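Local coordinates for protein probable benzoylformate decarboxylase (Rhodococcus jostii, PDB 7ORX) that belongs to the thiamine diphosphate-dependent enzymes and holds thiamine diphosphate and a sodium ion within an assembly of four protein chains, at residues 104-108 and 109-113; 115-118 and 119-122; 195-198 and 199-203; 484-487 and 488-491; 508-511 and 512-516. All coordinates share one frame; numbering follows the deposited sequence.

The five contacts are local and follow one another in series along the chain, with no nesting or crossing. Interaction 1 turns the loop that follows strand 95-101, and interaction 2 brings the same loop into the short helix 118-121; they touch through Glu110 CG and Val116 CG2, 3.6 Å apart, and both meet the second subunit. Interaction 3 lies near the end of helix 190-202 in the central domain, with its centre about 61 Å from that of interaction 1. Interactions 4 and 5 belong to the C-terminal thiamine diphosphate-binding domain, centres about 18 Å apart: 484-491 starts helix 486-493 at the subunit interface, and 508-516 ends helix 503-515, which connects strand 496-500 to strand 520-525.

Interaction 1: 104-108 and 109-113; sequences RSTIG and QEVML
Between Ile107 and Glu110 the backbone makes a type I beta turn, bringing their CA atoms to 5.1 Å and closing with a hydrogen bond from Glu110 N to Ile107 O (3.0 Å, N-H...O 146°). The donor stands above the carbonyl plane of Ile107. The turn belongs to the loop after strand 95-101 in the N-terminal thiamine diphosphate-binding domain. After it the chain doubles back, so that Val111 comes against Thr106; their side chains cross at about a right angle. Val111 CG2 lies 3.5 Å from Thr106 OG1, and CG1 lies 3.8 Å from Thr106 O. With chi1 at 70°, the threonine hydroxyl sits between its own N and carbonyl carbon, where it hydrogen-bonds to Val103 O, so its contact with the valine methyl is one of packing. The extended Gln109 side chain leans back over the residues before the turn, its CB 3.8 Å from Thr106 O and its NE2 3.9 Å from Thr106 CA. Beyond the turn lie other chains of the assembly. Glu110 OE1 is hydrogen-bonded to Tyr90 OH of the second subunit, and Gln109 O bonds to Arg310 of that subunit; Ile107 packs on Thr133 of the third. Within the turn, the nearest approach of the Glu110 side chain is CG to Ile107 O, at 4.0 Å.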
loop_
_atom_site.group_PDB
_atom_site.type_symbol
_atom_site.label_atom_id
_atom_site.label_comp_id
_atom_site.label_asym_id
_atom_site.label_seq_id
_atom_site.Cartn_x
_atom_site.Cartn_y
_atom_site.Cartn_z
ATOM N N ARG C 104 -21.644 -0.700 -6.957
ATOM C CA ARG C 104 -21.010 0.027 -5.827
ATOM C C ARG C 104 -21.487 -0.551 -4.483
ATOM O O ARG C 104 -20.629 -0.814 -3.639
ATOM C CB ARG C 104 -21.313 1.513 -6.027
ATOM C CG ARG C 104 -20.509 2.406 -5.113
ATOM C CD ARG C 104 -20.761 3.862 -5.438
ATOM N NE ARG C 104 -19.823 4.341 -6.437
ATOM C CZ ARG C 104 -18.575 4.770 -6.192
ATOM N NH1 ARG C 104 -18.098 4.797 -4.959
ATOM N NH2 ARG C 104 -17.788 5.156 -7.191
ATOM N N SER C 105 -22.786 -0.813 -4.304
ATOM C CA SER C 105 -23.335 -1.380 -3.034
ATOM C C SER C 105 -22.804 -2.801 -2.733
ATOM O O SER C 105 -22.824 -3.175 -1.553
ATOM C CB SER C 105 -24.854 -1.318 -2.963
ATOM O OG SER C 105 -25.474 -1.692 -4.180
ATOM N N THR C 106 -22.293 -3.564 -3.710
ATOM C CA THR C 106 -21.968 -5.011 -3.548
ATOM C C THR C 106 -20.452 -5.288 -3.385
ATOM O O THR C 106 -20.093 -6.461 -3.078
ATOM C CB THR C 106 -22.519 -5.854 -4.719
ATOM O OG1 THR C 106 -21.809 -5.592 -5.940
ATOM C CG2 THR C 106 -24.016 -5.658 -4.902
ATOM N N ILE C 107 -19.571 -4.302 -3.571
ATOM C CA ILE C 107 -18.086 -4.531 -3.547
ATOM C C ILE C 107 -17.668 -5.062 -2.158
ATOM O O ILE C 107 -16.862 -5.971 -2.108
ATOM C CB ILE C 107 -17.326 -3.247 -3.948
ATOM C CG1 ILE C 107 -17.627 -2.822 -5.390
ATOM C CG2 ILE C 107 -15.828 -3.396 -3.721
ATOM C CD1 ILE C 107 -17.423 -1.334 -5.651
ATOM N N GLY C 108 -18.211 -4.527 -1.068
ATOM C CA GLY C 108 -17.831 -4.881 0.315
ATOM C C GLY C 108 -18.031 -6.357 0.632
ATOM O O GLY C 108 -17.133 -6.934 1.267
ATOM N N GLN C 109 -19.156 -6.950 0.200
ATOM C CA GLN C 109 -19.499 -8.398 0.345
ATOM C C GLN C 109 -18.573 -9.293 -0.496
ATOM O O GLN C 109 -18.711 -10.522 -0.364
ATOM C CB GLN C 109 -20.907 -8.709 -0.164
ATOM C CG GLN C 109 -21.973 -7.712 0.258
ATOM C CD GLN C 109 -23.286 -7.977 -0.446
ATOM O OE1 GLN C 109 -23.679 -9.123 -0.716
ATOM N NE2 GLN C 109 -23.964 -6.893 -0.788
ATOM N N GLU C 110 -17.705 -8.699 -1.339
ATOM C CA GLU C 110 -16.796 -9.341 -2.323
ATOM C C GLU C 110 -17.611 -10.347 -3.129
ATOM O O GLU C 110 -17.347 -11.564 -3.048
ATOM C CB GLU C 110 -15.628 -10.026 -1.623
ATOM C CG GLU C 110 -14.529 -9.109 -1.096
ATOM C CD GLU C 110 -13.469 -9.844 -0.267
ATOM O OE1 GLU C 110 -12.721 -10.716 -0.850
ATOM O OE2 GLU C 110 -13.425 -9.620 0.983
ATOM N N VAL C 111 -18.614 -9.868 -3.853
ATOM C CA VAL C 111 -19.359 -10.690 -4.852
ATOM C C VAL C 111 -18.397 -10.957 -6.020
ATOM O O VAL C 111 -17.333 -10.315 -6.086
ATOM C CB VAL C 111 -20.668 -10.014 -5.312
ATOM C CG1 VAL C 111 -21.613 -9.721 -4.141
ATOM C CG2 VAL C 111 -20.413 -8.762 -6.148
ATOM N N MET C 112 -18.768 -11.883 -6.899
ATOM C CA MET C 112 -17.982 -12.328 -8.075
ATOM C C MET C 112 -17.594 -11.098 -8.910
ATOM O O MET C 112 -18.470 -10.290 -9.163
ATOM C CB MET C 112 -18.829 -13.342 -8.869
ATOM C CG MET C 112 -18.123 -14.091 -9.986
ATOM S SD MET C 112 -16.802 -15.219 -9.486
ATOM C CE MET C 112 -16.599 -16.117 -11.022
ATOM N N LEU C 113 -16.308 -10.953 -9.245
ATOM C CA LEU C 113 -15.707 -9.886 -10.110
ATOM C C LEU C 113 -15.679 -8.511 -9.407
ATOM O O LEU C 113 -15.590 -7.485 -10.128
ATOM C CB LEU C 113 -16.407 -9.837 -11.478
ATOM C CG LEU C 113 -15.862 -10.811 -12.545
ATOM C CD1 LEU C 113 -14.329 -10.837 -12.629
ATOM C CD2 LEU C 113 -16.378 -12.233 -12.346
#

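Interaction 2: 115-118 and 119-122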
loop_
_atom_site.group_PDB
_atom_site.type_symbol
_atom_site.label_atom_id
_atom_site.label_comp_id
_atom_site.label_asym_id
_atom_site.label_seq_id
_atom_site.Cartn_x
_atom_site.Cartn_y
_atom_site.Cartn_z
ATOM N N ASN C 115 -13.189 -6.110 -7.524
ATOM C CA ASN C 115 -11.784 -5.662 -7.338
ATOM C C ASN C 115 -11.686 -5.141 -5.888
ATOM O O ASN C 115 -12.282 -4.104 -5.586
ATOM C CB ASN C 115 -11.424 -4.694 -8.479
ATOM C CG ASN C 115 -9.978 -4.230 -8.533
ATOM O OD1 ASN C 115 -9.179 -4.522 -7.628
ATOM N ND2 ASN C 115 -9.649 -3.482 -9.583
ATOM N N VAL C 116 -11.052 -5.900 -4.994
ATOM C CA VAL C 116 -10.904 -5.562 -3.542
ATOM C C VAL C 116 -9.664 -4.658 -3.387
ATOM O O VAL C 116 -8.556 -5.174 -3.644
ATOM C CB VAL C 116 -10.819 -6.832 -2.661
ATOM C CG1 VAL C 116 -10.988 -6.512 -1.174
ATOM C CG2 VAL C 116 -11.827 -7.902 -3.090
ATOM N N ASP C 117 -9.839 -3.373 -3.026
ATOM C CA ASP C 117 -8.765 -2.342 -2.939
ATOM C C ASP C 117 -8.214 -2.096 -4.340
ATOM O O ASP C 117 -7.058 -2.500 -4.610
ATOM C CB ASP C 117 -7.597 -2.736 -2.015
ATOM C CG ASP C 117 -7.919 -2.813 -0.523
ATOM O OD1 ASP C 117 -9.129 -2.630 -0.137
ATOM O OD2 ASP C 117 -6.953 -3.031 0.272
ATOM N N ALA C 118 -8.999 -1.472 -5.210
ATOM C CA ALA C 118 -8.631 -1.284 -6.630
ATOM C C ALA C 118 -7.440 -0.321 -6.745
ATOM O O ALA C 118 -6.569 -0.562 -7.631
ATOM C CB ALA C 118 -9.840 -0.798 -7.397
ATOM N N GLY C 119 -7.419 0.717 -5.887
ATOM C CA GLY C 119 -6.321 1.690 -5.709
ATOM C C GLY C 119 -4.978 1.043 -5.372
ATOM O O GLY C 119 -3.934 1.552 -5.840
ATOM N N THR C 120 -4.982 -0.040 -4.589
ATOM C CA THR C 120 -3.761 -0.801 -4.182
ATOM C C THR C 120 -3.273 -1.704 -5.333
ATOM O O THR C 120 -2.045 -1.807 -5.505
ATOM C CB THR C 120 -4.000 -1.650 -2.918
ATOM O OG1 THR C 120 -4.672 -0.869 -1.925
ATOM C CG2 THR C 120 -2.724 -2.229 -2.335
ATOM N N LEU C 121 -4.185 -2.364 -6.056
ATOM C CA LEU C 121 -3.848 -3.422 -7.053
ATOM C C LEU C 121 -2.673 -2.958 -7.943
ATOM O O LEU C 121 -1.639 -3.690 -7.973
ATOM C CB LEU C 121 -5.110 -3.781 -7.856
ATOM C CG LEU C 121 -4.967 -4.890 -8.916
ATOM C CD1 LEU C 121 -4.552 -6.253 -8.329
ATOM C CD2 LEU C 121 -6.273 -5.009 -9.700
ATOM N N MET C 122 -2.773 -1.762 -8.538
ATOM C CA MET C 122 -1.879 -1.276 -9.623
ATOM C C MET C 122 -0.693 -0.471 -9.075
ATOM O O MET C 122 0.223 -0.195 -9.873
ATOM C CB MET C 122 -2.639 -0.404 -10.626
ATOM C CG MET C 122 -3.874 -1.053 -11.185
ATOM S SD MET C 122 -3.367 -2.527 -12.137
ATOM C CE MET C 122 -3.600 -1.984 -13.831
#
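The short helix 118-121 follows the long loop after strand 95-101 of the N-terminal thiamine diphosphate-binding domain, and Asp117 and Leu121 join its first turn. Asp117 O accepts from Leu121 N at 3.2 Å, with an N-H...O angle of 145°. The same oxygen takes a second, weak bond from Thr120 N, also at 3.2 Å, so one carbonyl collects two successive amides at the start of the helix. The side chains of Asp117 and Thr120 run side by side and point the same way. Thr120 OG1 lies 3.5 Å from Asp117 CB and 3.8 Å from Asp117 OD2. The other contact reaches back across the bend: the amide of Asn115 meets one methyl of Leu121, with CD2 3.6 Å from Asn115 OD1 and 3.7 Å from Asn115 ND2, so both ends of the amide group touch it. Leu121 arrives there because its CG is anti to the backbone N (chi1 -178°), which carries the methyl from the helix toward the loop; its CB rests 3.5 Å from Ala118 O. Around this turn, Asn115 packs on Ala75 of helix 74-79 and on Tyr158 of strand 157-162, Leu121 lies on Ser78 and Ala118 on Ser160. Asp117 and Leu121 also meet Pro124 of the second subunit, so the turn touches helix 74-79 and strand 157-162 of its own chain as well as the second subunit.

Interaction 3: 195-198 and 199-203; sequences DLIE and TLESA
Residues 195-202 form the last two turns of helix 190-202, where Asp195, Leu196, Ile197 and Glu198 each accept at their carbonyl from the amide four residues on, and Ala203 is the first residue to leave helical geometry. The helix belongs to the central domain, built round a six-stranded parallel sheet in the Rossmann-like manner of its family. Asp195 O is gripped twice by one residue: Thr199 N binds it at 3.0 Å in a nearly straight bond (170°), and the hydroxyl Thr199 OG1 donates to it at 2.6 Å. The two donors come from opposite faces of the carbonyl plane. A chi1 of -41° sets the hydroxyl beside the threonine's own N and turns it back along the helix to that oxygen. Two residues on, Ile197 O takes Glu201 N at 2.9 Å, and the side chains of these two residues lie side by side, pointing the same way. Glu201 OE2 is held by the backbone N of Lys333. On the buried side, Leu196 and Leu200 press on Leu328 of helix 321-331, and Leu200 reaches Leu272 and Leu274 of strand 272-276, so the helix rests on both that strand and helix 321-331. The extended Glu201 chain ends with its carboxylate alongside the isoleucine tip, OE2 3.3 Å from Ile197 CD1.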
loop_
_atom_site.group_PDB
_atom_site.type_symbol
_atom_site.label_atom_id
_atom_site.label_comp_id
_atom_site.label_asym_id
_atom_site.label_seq_id
_atom_site.Cartn_x
_atom_site.Cartn_y
_atom_site.Cartn_z
ATOM N N ASP C 195 25.226 29.185 -17.429
ATOM C CA ASP C 195 26.051 28.167 -16.718
ATOM C C ASP C 195 26.248 26.938 -17.615
ATOM O O ASP C 195 27.397 26.514 -17.745
ATOM C CB ASP C 195 25.433 27.671 -15.411
ATOM C CG ASP C 195 25.192 28.781 -14.397
ATOM O OD1 ASP C 195 26.087 29.675 -14.232
ATOM O OD2 ASP C 195 24.091 28.771 -13.799
ATOM N N LEU C 196 25.165 26.373 -18.169
ATOM C CA LEU C 196 25.211 25.239 -19.126
ATOM C C LEU C 196 26.126 25.617 -20.295
ATOM O O LEU C 196 27.017 24.805 -20.591
ATOM C CB LEU C 196 23.816 24.864 -19.644
ATOM C CG LEU C 196 23.118 23.679 -18.977
ATOM C CD1 LEU C 196 24.092 22.580 -18.608
ATOM C CD2 LEU C 196 22.370 24.077 -17.729
ATOM N N ILE C 197 25.947 26.789 -20.923
ATOM C CA ILE C 197 26.694 27.113 -22.175
ATOM C C ILE C 197 28.160 27.396 -21.811
ATOM O O ILE C 197 29.026 26.941 -22.547
ATOM C CB ILE C 197 26.066 28.192 -23.078
ATOM C CG1 ILE C 197 26.721 29.554 -22.887
ATOM C CG2 ILE C 197 24.550 28.243 -22.967
ATOM C CD1 ILE C 197 26.951 30.323 -24.172
ATOM N N GLU C 198 28.453 28.048 -20.699
ATOM C CA GLU C 198 29.859 28.231 -20.246
ATOM C C GLU C 198 30.480 26.836 -20.107
ATOM O O GLU C 198 31.452 26.575 -20.803
ATOM C CB GLU C 198 29.971 29.030 -18.947
ATOM C CG GLU C 198 31.410 29.412 -18.614
ATOM C CD GLU C 198 31.590 30.815 -17.982
ATOM O OE1 GLU C 198 30.665 31.320 -17.244
ATOM O OE2 GLU C 198 32.667 31.443 -18.214
ATOM N N THR C 199 29.884 25.932 -19.335
ATOM C CA THR C 199 30.436 24.577 -19.079
ATOM C C THR C 199 30.676 23.829 -20.398
ATOM O O THR C 199 31.667 23.056 -20.469
ATOM C CB THR C 199 29.504 23.696 -18.241
ATOM O OG1 THR C 199 28.935 24.492 -17.209
ATOM C CG2 THR C 199 30.208 22.522 -17.603
ATOM N N LEU C 200 29.799 24.026 -21.392
ATOM C CA LEU C 200 29.864 23.324 -22.696
ATOM C C LEU C 200 30.999 23.906 -23.536
ATOM O O LEU C 200 31.829 23.096 -24.003
ATOM C CB LEU C 200 28.512 23.418 -23.412
ATOM C CG LEU C 200 27.463 22.406 -22.950
ATOM C CD1 LEU C 200 26.137 22.644 -23.636
ATOM C CD2 LEU C 200 27.919 20.988 -23.230
ATOM N N GLU C 201 31.060 25.231 -23.710
ATOM C CA GLU C 201 32.127 25.900 -24.494
ATOM C C GLU C 201 33.484 25.762 -23.780
ATOM O O GLU C 201 34.517 25.841 -24.479
ATOM C CB GLU C 201 31.747 27.353 -24.741
ATOM C CG GLU C 201 30.493 27.508 -25.580
ATOM C CD GLU C 201 29.972 28.941 -25.662
ATOM O OE1 GLU C 201 30.502 29.842 -24.919
ATOM O OE2 GLU C 201 28.991 29.160 -26.435
ATOM N N SER C 202 33.471 25.589 -22.445
ATOM C CA SER C 202 34.645 25.286 -21.573
ATOM C C SER C 202 35.340 23.998 -22.020
ATOM O O SER C 202 36.573 23.968 -22.082
ATOM C CB SER C 202 34.249 25.104 -20.134
ATOM O OG SER C 202 34.578 26.241 -19.395
ATOM N N ALA C 203 34.566 22.933 -22.182
ATOM C CA ALA C 203 35.072 21.549 -22.186
ATOM C C ALA C 203 36.037 21.386 -23.363
ATOM O O ALA C 203 35.731 21.898 -24.454
ATOM C CB ALA C 203 33.914 20.598 -22.230
#

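Interaction 4: 484-487 and 488-491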
loop_
_atom_site.group_PDB
_atom_site.type_symbol
_atom_site.label_atom_id
_atom_site.label_comp_id
_atom_site.label_asym_id
_atom_site.label_seq_id
_atom_site.Cartn_x
_atom_site.Cartn_y
_atom_site.Cartn_z
ATOM N N ILE C 484 8.067 -24.728 -31.838
ATOM C CA ILE C 484 7.065 -23.660 -32.107
ATOM C C ILE C 484 7.107 -23.319 -33.595
ATOM O O ILE C 484 8.176 -22.886 -34.064
ATOM C CB ILE C 484 7.378 -22.406 -31.281
ATOM C CG1 ILE C 484 7.404 -22.726 -29.786
ATOM C CG2 ILE C 484 6.432 -21.245 -31.627
ATOM C CD1 ILE C 484 7.853 -21.543 -28.938
ATOM N N ASP C 485 5.978 -23.432 -34.295
ATOM C CA ASP C 485 5.840 -22.984 -35.703
ATOM C C ASP C 485 5.044 -21.672 -35.723
ATOM O O ASP C 485 3.815 -21.740 -35.623
ATOM C CB ASP C 485 5.172 -24.060 -36.555
ATOM C CG ASP C 485 5.261 -23.816 -38.062
ATOM O OD1 ASP C 485 5.693 -22.714 -38.440
ATOM O OD2 ASP C 485 4.926 -24.743 -38.869
ATOM N N PHE C 486 5.712 -20.532 -35.901
ATOM C CA PHE C 486 5.095 -19.175 -35.912
ATOM C C PHE C 486 4.211 -18.985 -37.136
ATOM O O PHE C 486 3.304 -18.173 -37.077
ATOM C CB PHE C 486 6.168 -18.088 -35.836
ATOM C CG PHE C 486 6.806 -18.092 -34.478
ATOM C CD1 PHE C 486 6.216 -17.416 -33.426
ATOM C CD2 PHE C 486 7.913 -18.881 -34.219
ATOM C CE1 PHE C 486 6.772 -17.461 -32.163
ATOM C CE2 PHE C 486 8.459 -18.941 -32.953
ATOM C CZ PHE C 486 7.882 -18.228 -31.925
ATOM N N VAL C 487 4.456 -19.706 -38.213
ATOM C CA VAL C 487 3.564 -19.674 -39.403
ATOM C C VAL C 487 2.212 -20.243 -38.980
ATOM O O VAL C 487 1.226 -19.602 -39.263
ATOM C CB VAL C 487 4.163 -20.415 -40.614
ATOM C CG1 VAL C 487 3.163 -20.542 -41.748
ATOM C CG2 VAL C 487 5.441 -19.717 -41.081
ATOM N N HIS C 488 2.183 -21.381 -38.297
ATOM C CA HIS C 488 0.940 -22.009 -37.781
ATOM C C HIS C 488 0.269 -21.040 -36.805
ATOM O O HIS C 488 -0.958 -20.917 -36.850
ATOM C CB HIS C 488 1.221 -23.380 -37.129
ATOM C CG HIS C 488 1.158 -24.523 -38.077
ATOM N ND1 HIS C 488 0.074 -24.689 -38.918
ATOM C CD2 HIS C 488 2.006 -25.558 -38.314
ATOM C CE1 HIS C 488 0.268 -25.778 -39.662
ATOM N NE2 HIS C 488 1.471 -26.305 -39.330
ATOM N N LEU C 489 1.036 -20.363 -35.959
ATOM C CA LEU C 489 0.436 -19.425 -34.986
ATOM C C LEU C 489 -0.179 -18.252 -35.742
ATOM O O LEU C 489 -1.343 -17.960 -35.496
ATOM C CB LEU C 489 1.492 -18.980 -33.986
ATOM C CG LEU C 489 1.962 -20.054 -33.008
ATOM C CD1 LEU C 489 2.728 -19.393 -31.872
ATOM C CD2 LEU C 489 0.806 -20.831 -32.413
ATOM N N ALA C 490 0.542 -17.663 -36.683
ATOM C CA ALA C 490 0.040 -16.541 -37.513
ATOM C C ALA C 490 -1.269 -16.934 -38.193
ATOM O O ALA C 490 -2.216 -16.165 -38.166
ATOM C CB ALA C 490 1.069 -16.132 -38.536
ATOM N N GLU C 491 -1.321 -18.108 -38.808
ATOM C CA GLU C 491 -2.487 -18.513 -39.630
ATOM C C GLU C 491 -3.611 -18.828 -38.655
ATOM O O GLU C 491 -4.767 -18.518 -38.965
ATOM C CB GLU C 491 -2.120 -19.629 -40.606
ATOM C CG GLU C 491 -1.171 -19.150 -41.726
ATOM C CD GLU C 491 -0.733 -20.223 -42.744
ATOM O OE1 GLU C 491 -0.225 -19.842 -43.867
ATOM O OE2 GLU C 491 -0.934 -21.457 -42.456
#
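Phe486 O receives Ala490 N in the shortest hydrogen bond of this helix start, 2.8 Å and 166°. Helix 486-493, in the C-terminal thiamine diphosphate-binding domain, begins here, with Asp485 at the N-cap: its OD1 accepts from Val487 N at 3.3 Å, met from above the carboxylate plane. OD1 also lies close to Glu523 OE1, a like charge that may raise the proton affinity of one of the two. Asp485 O serves the helix as well, taking Leu489 N at 3.1 Å. The aspartate chain is turned with CG anti to its N (chi1 -167°), which folds the carboxylate over the first turn and places its other oxygen, OD2, 3.1 Å from His488 CD2. Carboxylate and imidazole planes stand 77° apart. The polar end of His488 works across the interface, where ND1 is hydrogen-bonded to ND1 of His488 of the second subunit and the two rings meet. On the inner side, Ile484 CG2 lies over one face of the Phe486 ring, toward its rim, while Leu489 CD1 approaches the same ring obliquely, 4.3 Å from Phe486 CD1. Phe486 is further packed by Asp431, a sodium ligand, and by Leu521 and Ile455 of the sheet; its side chain is about 8 Å from both the thiamine diphosphate and the sodium ion. The apolar cluster is closed by Leu489 CD1 against Ile484 CG2, 4.1 Å apart.

Interaction 5: 508-511 and 512-516; sequences TAFK and SALAA
Leu514 CB, near the end of helix 503-515, lies 3.8 Å from Phe510 O, one turn back, and CG comes to 3.4 Å from the same oxygen. The helix is the crossover of a beta-alpha-beta unit, linking strand 496-500 to strand 520-525 in the C-terminal domain. Leu514 CG lies beside its own N (chi1 -67°), which sends both methyls back along the helix to the Phe510 ring. CD1 settles over one face in a CH-pi contact, 4.0 Å from the ring centroid and 17° off the normal. CD2 stays on the same face, nearer the CE1-CZ edge, 4.1 Å from Phe510 CE1. The phenylalanine chain leaves with CG anti to its N (chi1 -170°), which swings the ring along the helix to where Leu514 can cover it. Phe510 also meets the ring of Phe506 and packs on Ile454 of strand 452-457, while Leu514 touches Pro370 and Gln424 in loops. The backbone joins the same pair: Phe510 O takes Leu514 N at 3.0 Å. Ala509 and Ala513 face the sheet, on Val500 and Ile522, and their own bond runs from Ala513 N to Ala509 O, 2.9 Å.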
loop_
_atom_site.group_PDB
_atom_site.type_symbol
_atom_site.label_atom_id
_atom_site.label_comp_id
_atom_site.label_asym_id
_atom_site.label_seq_id
_atom_site.Cartn_x
_atom_site.Cartn_y
_atom_site.Cartn_z
ATOM N N THR C 508 13.022 -11.827 -50.747
ATOM C CA THR C 508 11.760 -12.060 -51.514
ATOM C C THR C 508 10.556 -11.848 -50.585
ATOM O O THR C 508 9.722 -10.988 -50.912
ATOM C CB THR C 508 11.741 -13.450 -52.160
ATOM O OG1 THR C 508 12.765 -13.485 -53.161
ATOM C CG2 THR C 508 10.413 -13.811 -52.794
ATOM N N ALA C 509 10.464 -12.620 -49.492
ATOM C CA ALA C 509 9.341 -12.604 -48.523
ATOM C C ALA C 509 9.151 -11.178 -47.988
ATOM O O ALA C 509 7.996 -10.750 -47.869
ATOM C CB ALA C 509 9.579 -13.626 -47.428
ATOM N N PHE C 510 10.248 -10.480 -47.716
ATOM C CA PHE C 510 10.266 -9.102 -47.174
ATOM C C PHE C 510 9.757 -8.123 -48.227
ATOM O O PHE C 510 8.895 -7.324 -47.862
ATOM C CB PHE C 510 11.666 -8.721 -46.692
ATOM C CG PHE C 510 11.771 -7.439 -45.905
ATOM C CD1 PHE C 510 10.939 -7.184 -44.828
ATOM C CD2 PHE C 510 12.732 -6.502 -46.227
ATOM C CE1 PHE C 510 11.047 -6.003 -44.103
ATOM C CE2 PHE C 510 12.826 -5.321 -45.523
ATOM C CZ PHE C 510 11.987 -5.071 -44.459
ATOM N N LYS C 511 10.267 -8.158 -49.457
ATOM C CA LYS C 511 9.850 -7.251 -50.561
ATOM C C LYS C 511 8.332 -7.351 -50.713
ATOM O O LYS C 511 7.662 -6.301 -50.916
ATOM C CB LYS C 511 10.510 -7.643 -51.885
ATOM C CG LYS C 511 10.782 -6.507 -52.854
ATOM C CD LYS C 511 9.678 -6.268 -53.850
ATOM C CE LYS C 511 9.707 -7.242 -54.995
ATOM N NZ LYS C 511 10.748 -6.825 -55.955
ATOM N N SER C 512 7.831 -8.573 -50.570
ATOM C CA SER C 512 6.413 -8.971 -50.706
ATOM C C SER C 512 5.601 -8.417 -49.542
ATOM O O SER C 512 4.594 -7.731 -49.809
ATOM C CB SER C 512 6.327 -10.467 -50.744
ATOM O OG SER C 512 5.010 -10.881 -51.067
ATOM N N ALA C 513 6.019 -8.724 -48.309
ATOM C CA ALA C 513 5.431 -8.229 -47.032
ATOM C C ALA C 513 5.297 -6.705 -47.039
ATOM O O ALA C 513 4.274 -6.258 -46.592
ATOM C CB ALA C 513 6.254 -8.674 -45.852
ATOM N N LEU C 514 6.281 -5.939 -47.510
ATOM C CA LEU C 514 6.202 -4.450 -47.504
ATOM C C LEU C 514 5.114 -3.987 -48.472
ATOM O O LEU C 514 4.549 -2.918 -48.223
ATOM C CB LEU C 514 7.540 -3.824 -47.898
ATOM C CG LEU C 514 8.682 -4.019 -46.908
ATOM C CD1 LEU C 514 10.003 -3.611 -47.510
ATOM C CD2 LEU C 514 8.453 -3.220 -45.643
ATOM N N ALA C 515 4.823 -4.736 -49.538
ATOM C CA ALA C 515 3.779 -4.350 -50.517
ATOM C C ALA C 515 2.372 -4.647 -49.987
ATOM O O ALA C 515 1.439 -4.106 -50.557
ATOM C CB ALA C 515 3.997 -5.070 -51.806
ATOM N N ALA C 516 2.217 -5.503 -48.977
ATOM C CA ALA C 516 0.920 -6.070 -48.538
ATOM C C ALA C 516 0.043 -5.002 -47.879
ATOM O O ALA C 516 0.573 -4.045 -47.268
ATOM C CB ALA C 516 1.160 -7.204 -47.578
#